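Local atomic coordinates of 6-carboxyhexanoate--coa ligase (Bacillus subtilis, PDB entry 5FLG), a protein that is an enzyme of the 6-carboxyhexanoate--CoA ligase family, here holding phosphoaminophosphonic acid-adenylate ester, magnesium and pimelic acid. Residues A[6-12]-A[32-38]; A[145-151]-A[245-251]; A[152-157]-A[171-175]. All coordinates share one frame. Numbering follows the deposited sequence.

In the fold
Followed from the N terminus, the chain illustrates how local and distant closures share one fold. Contact 1 closes first, folding strand 8-17 and strand 26-36 into a beta hairpin with 19 residues between its segments. Contact 2 opens much later and closes a loop of 93 residues, bringing segment 145-151 beside the end of helix 238-247 and strand 250-252. Contact 3 falls wholly within that span: its first segment starts directly after strand 150-151, and it joins helix 154-164 to helix 170-184. Contacts 1 and 2 touch, above all through the salt bridge of Arg-33 with Asp-151, and both reach phosphoaminophosphonic acid-adenylate ester; contact 3 reaches pimelic acid.

Contact 1 (A[6-12]-A[32-38]); sequences ETFYSVR and ERLIPFH. With ANP (phosphoaminophosphonic acid-adenylate ester), chain D.
Segments 6-12 and 32-38 run nearly antiparallel, their strand axes approaching to 4.4 Å at 151°. Tyr-9 pairs with Ile-35 and Val-11 with Arg-33 as hydrogen-bonded pairs: Tyr-9 N to Ile-35 O 2.7 Å, Ile-35 N to Tyr-9 O 2.9 Å, Val-11 N to Arg-33 O 3.0 Å, Arg-33 N to Val-11 O 2.8 Å. Ser-10 with Leu-34 and Arg-12 with Glu-32 are the non-hydrogen-bonded pairs. On the face carrying Tyr-9, Val-11, Arg-33 and Ile-35, Ile-35 (chi1 p) sends CD1 diagonally to 3.8 Å from Val-11 CG2, and helix 40-52 covers this patch. The arrangement is a beta hairpin, whose strand 8-17 is central in a three-stranded antiparallel sheet. On the other face Leu-34 (t, p) leans its CD1 toward Phe-8 CB (4.1 Å) and Ser-10 N (4.1 Å), and a water lies between Ser-10 OG (2.8 Å) and Arg-33 O (2.9 Å). The Phe-8 ring fits against proline, CE2 to Pro-36 CD 3.7 Å. Where the chain turns into a 3-10 segment, Phe-37 (chi1 t) lays CD1 over a face of the Tyr-9 ring, 3.6 Å from CZ, and meets Lys-58 of the second subunit in a cation-pi contact. Another water fills the gap between Thr-7 O (2.6 Å) and Phe-37 N (3.0 Å). At the other end Glu-32 OE2 takes a weak hydrogen bond from ANP N6 (3.0 Å) and a salt bridge from Arg-146.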
# COMPACT_ATOMS: atom_id res chain seq x y z
N GLU A 6 -15.02 4.21 19.44
CA GLU A 6 -14.08 3.26 18.85
C GLU A 6 -13.30 3.86 17.67
O GLU A 6 -13.84 4.65 16.90
CB GLU A 6 -14.80 2.00 18.39
CG GLU A 6 -13.85 0.86 18.07
CD GLU A 6 -14.58 -0.45 17.81
OE1 GLU A 6 -15.78 -0.41 17.44
OE2 GLU A 6 -13.96 -1.52 17.98
N THR A 7 -12.03 3.51 17.57
CA THR A 7 -11.18 4.00 16.49
C THR A 7 -11.34 3.17 15.22
O THR A 7 -11.22 1.93 15.26
CB THR A 7 -9.72 4.05 16.92
OG1 THR A 7 -9.60 4.94 18.04
CG2 THR A 7 -8.83 4.58 15.80
N PHE A 8 -11.58 3.85 14.11
CA PHE A 8 -11.72 3.20 12.82
C PHE A 8 -10.57 3.49 11.86
O PHE A 8 -9.80 4.46 12.04
CB PHE A 8 -13.05 3.54 12.18
CG PHE A 8 -14.21 2.76 12.73
CD1 PHE A 8 -14.84 3.15 13.90
CD2 PHE A 8 -14.68 1.63 12.07
CE1 PHE A 8 -15.87 2.39 14.44
CE2 PHE A 8 -15.70 0.86 12.60
CZ PHE A 8 -16.26 1.20 13.82
N TYR A 9 -10.36 2.54 10.94
CA TYR A 9 -9.25 2.58 10.00
C TYR A 9 -9.75 2.43 8.59
O TYR A 9 -10.61 1.60 8.33
CB TYR A 9 -8.23 1.47 10.32
CG TYR A 9 -7.54 1.65 11.64
CD1 TYR A 9 -8.19 1.35 12.81
CD2 TYR A 9 -6.28 2.22 11.71
CE1 TYR A 9 -7.61 1.56 14.04
CE2 TYR A 9 -5.66 2.40 12.93
CZ TYR A 9 -6.34 2.10 14.09
OH TYR A 9 -5.79 2.34 15.31
N SER A 10 -9.28 3.32 7.71
CA SER A 10 -9.52 3.22 6.29
C SER A 10 -8.53 2.22 5.68
O SER A 10 -7.33 2.38 5.84
CB SER A 10 -9.32 4.59 5.61
OG SER A 10 -9.49 4.48 4.21
N VAL A 11 -9.02 1.23 4.96
CA VAL A 11 -8.13 0.24 4.32
C VAL A 11 -8.47 0.22 2.86
O VAL A 11 -9.63 -0.03 2.49
CB VAL A 11 -8.29 -1.19 4.90
CG1 VAL A 11 -7.15 -2.07 4.39
CG2 VAL A 11 -8.25 -1.19 6.41
N ARG A 12 -7.48 0.56 2.03
CA ARG A 12 -7.70 0.72 0.61
C ARG A 12 -6.73 -0.14 -0.19
O ARG A 12 -5.61 -0.42 0.26
CB ARG A 12 -7.49 2.19 0.18
CG ARG A 12 -8.59 3.10 0.69
CD ARG A 12 -8.36 4.54 0.21
NE ARG A 12 -7.18 5.12 0.83
CZ ARG A 12 -6.56 6.21 0.39
NH1 ARG A 12 -6.86 6.71 -0.80
NH2 ARG A 12 -5.60 6.76 1.11
N GLU A 32 -12.31 -0.50 -0.90
CA GLU A 32 -12.16 0.35 0.26
C GLU A 32 -12.99 -0.11 1.41
O GLU A 32 -14.07 -0.60 1.22
CB GLU A 32 -12.51 1.82 -0.12
CG GLU A 32 -13.64 1.92 -1.10
CD GLU A 32 -13.21 1.76 -2.54
OE1 GLU A 32 -12.20 2.38 -2.93
OE2 GLU A 32 -13.95 1.11 -3.31
N ARG A 33 -12.46 -0.02 2.62
CA ARG A 33 -13.11 -0.62 3.77
C ARG A 33 -12.89 0.35 4.91
O ARG A 33 -12.01 1.19 4.85
CB ARG A 33 -12.49 -1.99 4.13
CG ARG A 33 -12.64 -3.05 3.05
CD ARG A 33 -14.08 -3.55 2.87
NE ARG A 33 -14.55 -4.15 4.12
CZ ARG A 33 -14.20 -5.36 4.57
NH1 ARG A 33 -13.47 -6.16 3.82
NH2 ARG A 33 -14.59 -5.76 5.77
N LEU A 34 -13.75 0.28 5.91
CA LEU A 34 -13.60 1.05 7.12
C LEU A 34 -13.88 0.15 8.33
O LEU A 34 -14.98 -0.31 8.50
CB LEU A 34 -14.59 2.21 7.05
CG LEU A 34 -14.60 3.20 8.19
CD1 LEU A 34 -13.32 4.03 8.14
CD2 LEU A 34 -15.83 4.10 8.07
N ILE A 35 -12.91 -0.02 9.21
CA ILE A 35 -12.94 -1.11 10.17
C ILE A 35 -12.24 -0.78 11.47
O ILE A 35 -11.36 0.08 11.51
CB ILE A 35 -12.24 -2.36 9.60
CG1 ILE A 35 -10.83 -1.99 9.14
CG2 ILE A 35 -13.07 -2.96 8.48
CD1 ILE A 35 -9.83 -3.15 9.27
N PRO A 36 -12.70 -1.41 12.55
CA PRO A 36 -11.89 -1.44 13.75
C PRO A 36 -10.61 -2.24 13.59
O PRO A 36 -10.53 -3.09 12.69
CB PRO A 36 -12.80 -2.11 14.78
CG PRO A 36 -13.87 -2.78 14.01
CD PRO A 36 -13.81 -2.36 12.59
N PHE A 37 -9.67 -2.03 14.49
CA PHE A 37 -8.33 -2.45 14.28
C PHE A 37 -8.21 -3.98 14.35
O PHE A 37 -7.34 -4.56 13.72
CB PHE A 37 -7.42 -1.82 15.32
CG PHE A 37 -5.95 -2.04 15.04
CD1 PHE A 37 -5.29 -1.30 14.08
CD2 PHE A 37 -5.25 -3.04 15.72
CE1 PHE A 37 -3.95 -1.50 13.83
CE2 PHE A 37 -3.91 -3.24 15.47
CZ PHE A 37 -3.26 -2.48 14.53
N HIS A 38 -9.09 -4.61 15.12
CA HIS A 38 -9.03 -6.06 15.27
C HIS A 38 -9.55 -6.73 14.01
O HIS A 38 -9.37 -7.93 13.82
CB HIS A 38 -9.83 -6.52 16.49
CG HIS A 38 -11.28 -6.11 16.46
ND1 HIS A 38 -12.24 -6.84 15.79
CD2 HIS A 38 -11.92 -5.06 17.02
CE1 HIS A 38 -13.41 -6.26 15.96
NE2 HIS A 38 -13.25 -5.21 16.74
PG ANP D . -13.77 -4.54 -8.21
O1G ANP D . -12.63 -5.38 -7.70
O2G ANP D . -14.43 -5.15 -9.42
O3G ANP D . -14.79 -4.14 -7.19
PB ANP D . -13.85 -1.63 -8.80
O1B ANP D . -14.48 -1.42 -7.47
O2B ANP D . -12.86 -0.71 -9.41
N3B ANP D . -12.98 -3.13 -8.75
PA ANP D . -16.55 -2.17 -9.63
O1A ANP D . -17.11 -3.10 -10.61
O2A ANP D . -16.77 -2.33 -8.15
O3A ANP D . -15.00 -1.89 -9.92
O5' ANP D . -17.16 -0.71 -10.08
C5' ANP D . -17.43 -0.43 -11.43
C4' ANP D . -16.89 0.95 -11.78
O4' ANP D . -17.46 1.91 -10.88
C3' ANP D . -15.38 1.04 -11.63
O3' ANP D . -14.71 0.75 -12.85
C2' ANP D . -15.17 2.48 -11.27
O2' ANP D . -15.23 3.26 -12.46
C1' ANP D . -16.39 2.77 -10.44
N9 ANP D . -16.06 2.58 -9.03
C8 ANP D . -15.87 1.40 -8.34
N7 ANP D . -15.65 1.65 -7.03
C5 ANP D . -15.66 3.01 -6.88
C6 ANP D . -15.46 3.98 -5.79
N6 ANP D . -15.17 3.59 -4.55
N1 ANP D . -15.57 5.30 -6.06
C2 ANP D . -15.83 5.73 -7.30
N3 ANP D . -16.09 4.93 -8.35
C4 ANP D . -15.91 3.60 -8.20
O HOH W 1 -9.94 0.09 16.61
O HOH W 2 -11.72 3.36 2.99

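Contact 2 (A[145-151]-A[245-251]); sequences VRVSRMD and LEKQPIL. With ANP (phosphoaminophosphonic acid-adenylate ester), chain D.
A parallel strand pair, with a helix end beside it, joins the adenine-binding segment 145-151 to segment 245-251 deep in the subunit. Strand 150-151 lies at one edge of a three-stranded parallel sheet whose middle strand is 250-252. Met-150 pairs with Ile-250 (CA-CA 4.6 Å) and Asp-151 with Leu-251 (5.2 Å). Ile-250 bridges both sides of its partner, its N bonding Arg-149 O at 2.9 Å while its O receives Asp-151 N at 3.1 Å. Before the strand, Arg-149 takes positive phi (65/40) and directs its extended side chain toward the helix end, NH1 to Lys-247 O 3.2 Å; Glu-71 and Glu-67 also pair with its guanidinium. Ser-148 N bonds Leu-245 O at 3.2 Å, and Val-147 CG2 rests 4.2 Å from Leu-245 CB. The same segment binds the nucleotide: Arg-146 NH1 and NH2 bond the phosphate oxygens ANP O2B (3.1 Å) and O1B (3.2 Å), NH1 also bonding Arg-124 O, while Val-147 N donates to ANP N1 and Val-147 O accepts from ANP N6, each at 2.8 Å.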
# COMPACT_ATOMS: atom_id res chain seq x y z
N VAL A 145 -12.95 10.10 -9.51
CA VAL A 145 -13.08 10.43 -8.11
C VAL A 145 -13.40 9.14 -7.41
O VAL A 145 -14.34 8.45 -7.78
CB VAL A 145 -14.22 11.45 -7.87
CG1 VAL A 145 -14.50 11.61 -6.39
CG2 VAL A 145 -13.87 12.80 -8.50
N ARG A 146 -12.62 8.81 -6.38
CA ARG A 146 -12.73 7.50 -5.75
C ARG A 146 -13.36 7.66 -4.38
O ARG A 146 -12.77 8.20 -3.48
CB ARG A 146 -11.38 6.82 -5.64
CG ARG A 146 -11.49 5.33 -5.26
CD ARG A 146 -11.85 4.41 -6.43
NE ARG A 146 -12.14 3.05 -5.93
CZ ARG A 146 -12.43 1.97 -6.65
NH1 ARG A 146 -12.48 2.01 -7.97
NH2 ARG A 146 -12.76 0.83 -6.01
N VAL A 147 -14.60 7.23 -4.24
CA VAL A 147 -15.29 7.30 -2.98
C VAL A 147 -14.67 6.31 -2.00
O VAL A 147 -14.37 5.17 -2.35
CB VAL A 147 -16.78 6.96 -3.18
CG1 VAL A 147 -17.53 7.06 -1.86
CG2 VAL A 147 -17.38 7.92 -4.22
N SER A 148 -14.37 6.80 -0.81
CA SER A 148 -13.64 6.03 0.13
C SER A 148 -14.27 6.15 1.53
O SER A 148 -15.15 6.98 1.76
CB SER A 148 -12.21 6.54 0.12
OG SER A 148 -11.38 5.70 0.88
N ARG A 149 -13.80 5.33 2.47
CA ARG A 149 -14.14 5.45 3.88
C ARG A 149 -15.60 5.21 4.11
O ARG A 149 -16.27 5.95 4.86
CB ARG A 149 -13.78 6.83 4.40
CG ARG A 149 -12.29 7.02 4.46
CD ARG A 149 -11.96 8.41 4.93
NE ARG A 149 -10.51 8.55 5.07
CZ ARG A 149 -9.94 9.40 5.91
NH1 ARG A 149 -10.70 10.26 6.61
NH2 ARG A 149 -8.63 9.40 6.03
N MET A 150 -16.13 4.22 3.40
CA MET A 150 -17.47 3.72 3.69
C MET A 150 -17.41 2.20 3.81
O MET A 150 -16.53 1.57 3.22
CB MET A 150 -18.45 4.13 2.63
CG MET A 150 -18.29 3.42 1.29
SD MET A 150 -16.92 4.08 0.33
CE MET A 150 -17.22 3.37 -1.28
N ASP A 151 -18.33 1.62 4.56
CA ASP A 151 -18.37 0.14 4.73
C ASP A 151 -19.66 -0.22 5.42
O ASP A 151 -20.43 0.68 5.83
CB ASP A 151 -17.20 -0.30 5.59
CG ASP A 151 -16.74 -1.76 5.31
OD1 ASP A 151 -17.53 -2.56 4.77
OD2 ASP A 151 -15.56 -2.05 5.57
N LEU A 245 -16.56 13.21 -0.71
CA LEU A 245 -16.67 11.84 -1.20
C LEU A 245 -15.46 10.98 -0.84
O LEU A 245 -15.58 9.78 -0.58
CB LEU A 245 -16.88 11.83 -2.72
CG LEU A 245 -18.20 12.46 -3.16
CD1 LEU A 245 -18.19 12.70 -4.65
CD2 LEU A 245 -19.38 11.59 -2.77
N GLU A 246 -14.29 11.59 -0.82
CA GLU A 246 -13.08 10.86 -0.51
C GLU A 246 -12.83 10.68 0.99
O GLU A 246 -12.29 9.65 1.39
CB GLU A 246 -11.87 11.48 -1.21
CG GLU A 246 -12.01 11.42 -2.74
CD GLU A 246 -10.79 11.93 -3.50
OE1 GLU A 246 -10.05 12.79 -2.97
OE2 GLU A 246 -10.62 11.52 -4.68
N LYS A 247 -13.33 11.60 1.82
CA LYS A 247 -12.87 11.67 3.21
C LYS A 247 -13.91 11.47 4.33
O LYS A 247 -13.54 11.22 5.49
CB LYS A 247 -12.13 12.97 3.45
CG LYS A 247 -10.88 13.10 2.59
CD LYS A 247 -9.87 12.01 2.93
CE LYS A 247 -8.46 12.55 3.01
NZ LYS A 247 -7.86 12.66 1.66
N GLN A 248 -15.18 11.55 4.00
CA GLN A 248 -16.22 11.51 5.03
C GLN A 248 -16.58 10.06 5.39
O GLN A 248 -16.93 9.28 4.53
CB GLN A 248 -17.44 12.25 4.53
CG GLN A 248 -18.54 12.44 5.55
CD GLN A 248 -19.92 12.41 4.90
OE1 GLN A 248 -20.12 11.72 3.89
NE2 GLN A 248 -20.86 13.17 5.46
N PRO A 249 -16.38 9.68 6.66
CA PRO A 249 -16.51 8.26 6.96
C PRO A 249 -17.94 7.85 7.28
O PRO A 249 -18.64 8.52 8.02
CB PRO A 249 -15.59 8.06 8.18
CG PRO A 249 -15.40 9.40 8.77
CD PRO A 249 -15.69 10.43 7.72
N ILE A 250 -18.38 6.77 6.65
CA ILE A 250 -19.74 6.34 6.70
C ILE A 250 -19.76 4.84 7.02
O ILE A 250 -19.04 4.06 6.39
CB ILE A 250 -20.42 6.58 5.36
CG1 ILE A 250 -20.55 8.09 5.10
CG2 ILE A 250 -21.79 5.95 5.35
CD1 ILE A 250 -21.75 8.71 5.80
N LEU A 251 -20.56 4.45 8.00
CA LEU A 251 -20.93 3.05 8.17
C LEU A 251 -22.40 2.87 7.89
O LEU A 251 -23.22 3.71 8.27
CB LEU A 251 -20.65 2.58 9.59
CG LEU A 251 -19.19 2.41 9.95
CD1 LEU A 251 -19.05 2.06 11.43
CD2 LEU A 251 -18.51 1.36 9.08
PG ANP D . -13.77 -4.54 -8.21
O1G ANP D . -12.63 -5.38 -7.70
O2G ANP D . -14.43 -5.15 -9.42
O3G ANP D . -14.79 -4.14 -7.19
PB ANP D . -13.85 -1.63 -8.80
O1B ANP D . -14.48 -1.42 -7.47
O2B ANP D . -12.86 -0.71 -9.41
N3B ANP D . -12.98 -3.13 -8.75
PA ANP D . -16.55 -2.17 -9.63
O1A ANP D . -17.11 -3.10 -10.61
O2A ANP D . -16.77 -2.33 -8.15
O3A ANP D . -15.00 -1.89 -9.92
O5' ANP D . -17.16 -0.71 -10.08
C5' ANP D . -17.43 -0.43 -11.43
C4' ANP D . -16.89 0.95 -11.78
O4' ANP D . -17.46 1.91 -10.88
C3' ANP D . -15.38 1.04 -11.63
O3' ANP D . -14.71 0.75 -12.85
C2' ANP D . -15.17 2.48 -11.27
O2' ANP D . -15.23 3.26 -12.46
C1' ANP D . -16.39 2.77 -10.44
N9 ANP D . -16.06 2.58 -9.03
C8 ANP D . -15.87 1.40 -8.34
N7 ANP D . -15.65 1.65 -7.03
C5 ANP D . -15.66 3.01 -6.88
C6 ANP D . -15.46 3.98 -5.79
N6 ANP D . -15.17 3.59 -4.55
N1 ANP D . -15.57 5.30 -6.06
C2 ANP D . -15.83 5.73 -7.30
N3 ANP D . -16.09 4.93 -8.35
C4 ANP D . -15.91 3.60 -8.20

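Contact 3 (A[152-157]-A[171-175]); sequences WPDANF and RIKEA. With PML (pimelic acid), chain C.
Segment 152-157 passes from an extended Trp-152 (phi/psi -150/101) through Pro-153 at the N-cap into the first turn of helix 154-164, where Phe-157 N bonds Pro-153 O at 3.0 Å. Segment 171-175 is helical throughout, with Ala-175 N bonded to Arg-171 O at 2.9 Å. Their closest CA pair is Phe-157 and Lys-173, 6.8 Å apart, and no hydrogen bond crosses between them; the side chains do the joining. Lys-173 is the central piece. Its aliphatic stem lies over one face of the Phe-157 ring (chi1 t) in a CH-pi contact, CB 3.5 Å from the ring centroid and only 6° off the normal. With chi angles t, t, p, t the chain then runs past Trp-152, whose CB is 3.8 Å from Lys-173 CG and whose O is 3.5 Å from Lys-173 CD, before NZ forms a salt bridge with Asp-154 OD1 at 3.6 Å. This is the meeting of two consecutive helices, joined by a short connection, the second of which lines a ligand pocket. Ile-172 touches both the first helix and the ligand: CG2 lies 4.4 Å from Phe-157 CE1, and CG1 3.3 Å from PML O12. Ala-175 CB approaches PML C3 to 3.8 Å, and Arg-171 NE bonds PML O72 at 2.9 Å, while its NH2 pairs with Asp-197 of the magnesium site. Within segment 152-157, Trp-152 NE1, ahead of the helix, donates to Asn-156 OD1 on its first turn at 2.9 Å, and that oxygen also accepts from the backbone of Trp-254.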
# COMPACT_ATOMS: atom_id res chain seq x y z
N TRP A 152 -19.90 -1.52 5.56
CA TRP A 152 -21.15 -2.05 6.03
C TRP A 152 -20.80 -3.36 6.72
O TRP A 152 -20.47 -4.31 6.05
CB TRP A 152 -22.04 -2.35 4.83
CG TRP A 152 -23.45 -2.63 5.18
CD1 TRP A 152 -23.91 -3.06 6.38
CD2 TRP A 152 -24.55 -2.70 4.29
NE1 TRP A 152 -25.25 -3.31 6.31
CE2 TRP A 152 -25.66 -3.11 5.02
CE3 TRP A 152 -24.69 -2.50 2.92
CZ2 TRP A 152 -26.94 -3.11 4.49
CZ3 TRP A 152 -25.92 -2.64 2.37
CH2 TRP A 152 -27.04 -2.94 3.14
N PRO A 153 -20.72 -3.35 8.05
CA PRO A 153 -20.46 -4.57 8.82
C PRO A 153 -21.25 -5.77 8.32
O PRO A 153 -22.51 -5.74 8.20
CB PRO A 153 -20.85 -4.18 10.25
CG PRO A 153 -20.66 -2.67 10.29
CD PRO A 153 -21.03 -2.19 8.92
N ASP A 154 -20.50 -6.80 7.94
CA ASP A 154 -21.11 -7.95 7.33
C ASP A 154 -22.38 -8.48 8.02
O ASP A 154 -23.33 -8.92 7.37
CB ASP A 154 -20.09 -9.09 7.23
CG ASP A 154 -20.48 -10.09 6.20
OD1 ASP A 154 -20.58 -9.67 5.01
OD2 ASP A 154 -20.96 -11.18 6.60
N ALA A 155 -22.35 -8.56 9.32
CA ALA A 155 -23.44 -9.23 10.05
C ALA A 155 -24.75 -8.48 9.84
O ALA A 155 -25.81 -9.06 9.54
CB ALA A 155 -23.08 -9.31 11.53
N ASN A 156 -24.65 -7.16 9.80
CA ASN A 156 -25.84 -6.33 9.59
C ASN A 156 -26.26 -6.41 8.13
O ASN A 156 -27.41 -6.66 7.82
CB ASN A 156 -25.53 -4.91 10.06
CG ASN A 156 -26.69 -3.95 9.82
OD1 ASN A 156 -26.86 -3.50 8.71
ND2 ASN A 156 -27.62 -3.93 10.74
N PHE A 157 -25.30 -6.46 7.22
CA PHE A 157 -25.62 -6.67 5.81
C PHE A 157 -26.33 -7.99 5.53
O PHE A 157 -27.32 -8.03 4.79
CB PHE A 157 -24.37 -6.61 4.94
CG PHE A 157 -24.61 -7.02 3.52
CD1 PHE A 157 -25.30 -6.17 2.65
CD2 PHE A 157 -24.10 -8.22 3.00
CE1 PHE A 157 -25.65 -6.60 1.38
CE2 PHE A 157 -24.38 -8.61 1.71
CZ PHE A 157 -25.13 -7.78 0.88
N ARG A 171 -20.51 -7.87 -3.84
CA ARG A 171 -20.72 -6.83 -4.83
C ARG A 171 -21.84 -5.87 -4.37
O ARG A 171 -21.78 -4.65 -4.61
CB ARG A 171 -21.13 -7.45 -6.18
CG ARG A 171 -19.98 -7.80 -7.10
CD ARG A 171 -20.47 -8.03 -8.52
NE ARG A 171 -19.38 -8.26 -9.48
CZ ARG A 171 -19.02 -9.47 -9.92
NH1 ARG A 171 -19.60 -10.54 -9.40
NH2 ARG A 171 -18.04 -9.62 -10.80
N ILE A 172 -22.93 -6.45 -3.87
CA ILE A 172 -24.13 -5.65 -3.56
C ILE A 172 -23.89 -4.86 -2.29
O ILE A 172 -24.14 -3.63 -2.24
CB ILE A 172 -25.39 -6.51 -3.42
CG1 ILE A 172 -25.75 -7.14 -4.76
CG2 ILE A 172 -26.54 -5.69 -2.87
CD1 ILE A 172 -26.69 -8.33 -4.63
N LYS A 173 -23.24 -5.50 -1.33
CA LYS A 173 -22.84 -4.79 -0.12
C LYS A 173 -21.96 -3.56 -0.41
O LYS A 173 -22.22 -2.47 0.09
CB LYS A 173 -22.09 -5.70 0.81
CG LYS A 173 -21.86 -5.06 2.16
CD LYS A 173 -21.11 -6.01 3.08
CE LYS A 173 -19.80 -6.43 2.45
NZ LYS A 173 -18.89 -6.92 3.48
N GLU A 174 -20.98 -3.74 -1.28
CA GLU A 174 -20.09 -2.67 -1.65
C GLU A 174 -20.80 -1.58 -2.43
O GLU A 174 -20.70 -0.42 -2.08
CB GLU A 174 -18.87 -3.21 -2.41
CG GLU A 174 -17.89 -3.97 -1.52
CD GLU A 174 -16.99 -4.99 -2.26
OE1 GLU A 174 -16.99 -5.07 -3.51
OE2 GLU A 174 -16.25 -5.71 -1.58
N ALA A 175 -21.62 -1.97 -3.40
CA ALA A 175 -22.26 -1.01 -4.24
C ALA A 175 -23.27 -0.21 -3.44
O ALA A 175 -23.41 1.00 -3.65
CB ALA A 175 -22.94 -1.70 -5.39
C1 PML C . -25.90 -4.88 -7.69
O11 PML C . -26.84 -4.31 -7.03
O12 PML C . -25.94 -6.14 -7.91
C2 PML C . -24.99 -3.96 -8.52
C3 PML C . -23.49 -4.07 -8.30
C4 PML C . -22.66 -3.76 -9.56
C5 PML C . -21.55 -2.75 -9.36
C6 PML C . -20.19 -3.18 -9.90
C7 PML C . -19.69 -4.47 -9.24
O71 PML C . -19.53 -4.49 -8.00
O72 PML C . -19.33 -5.42 -9.97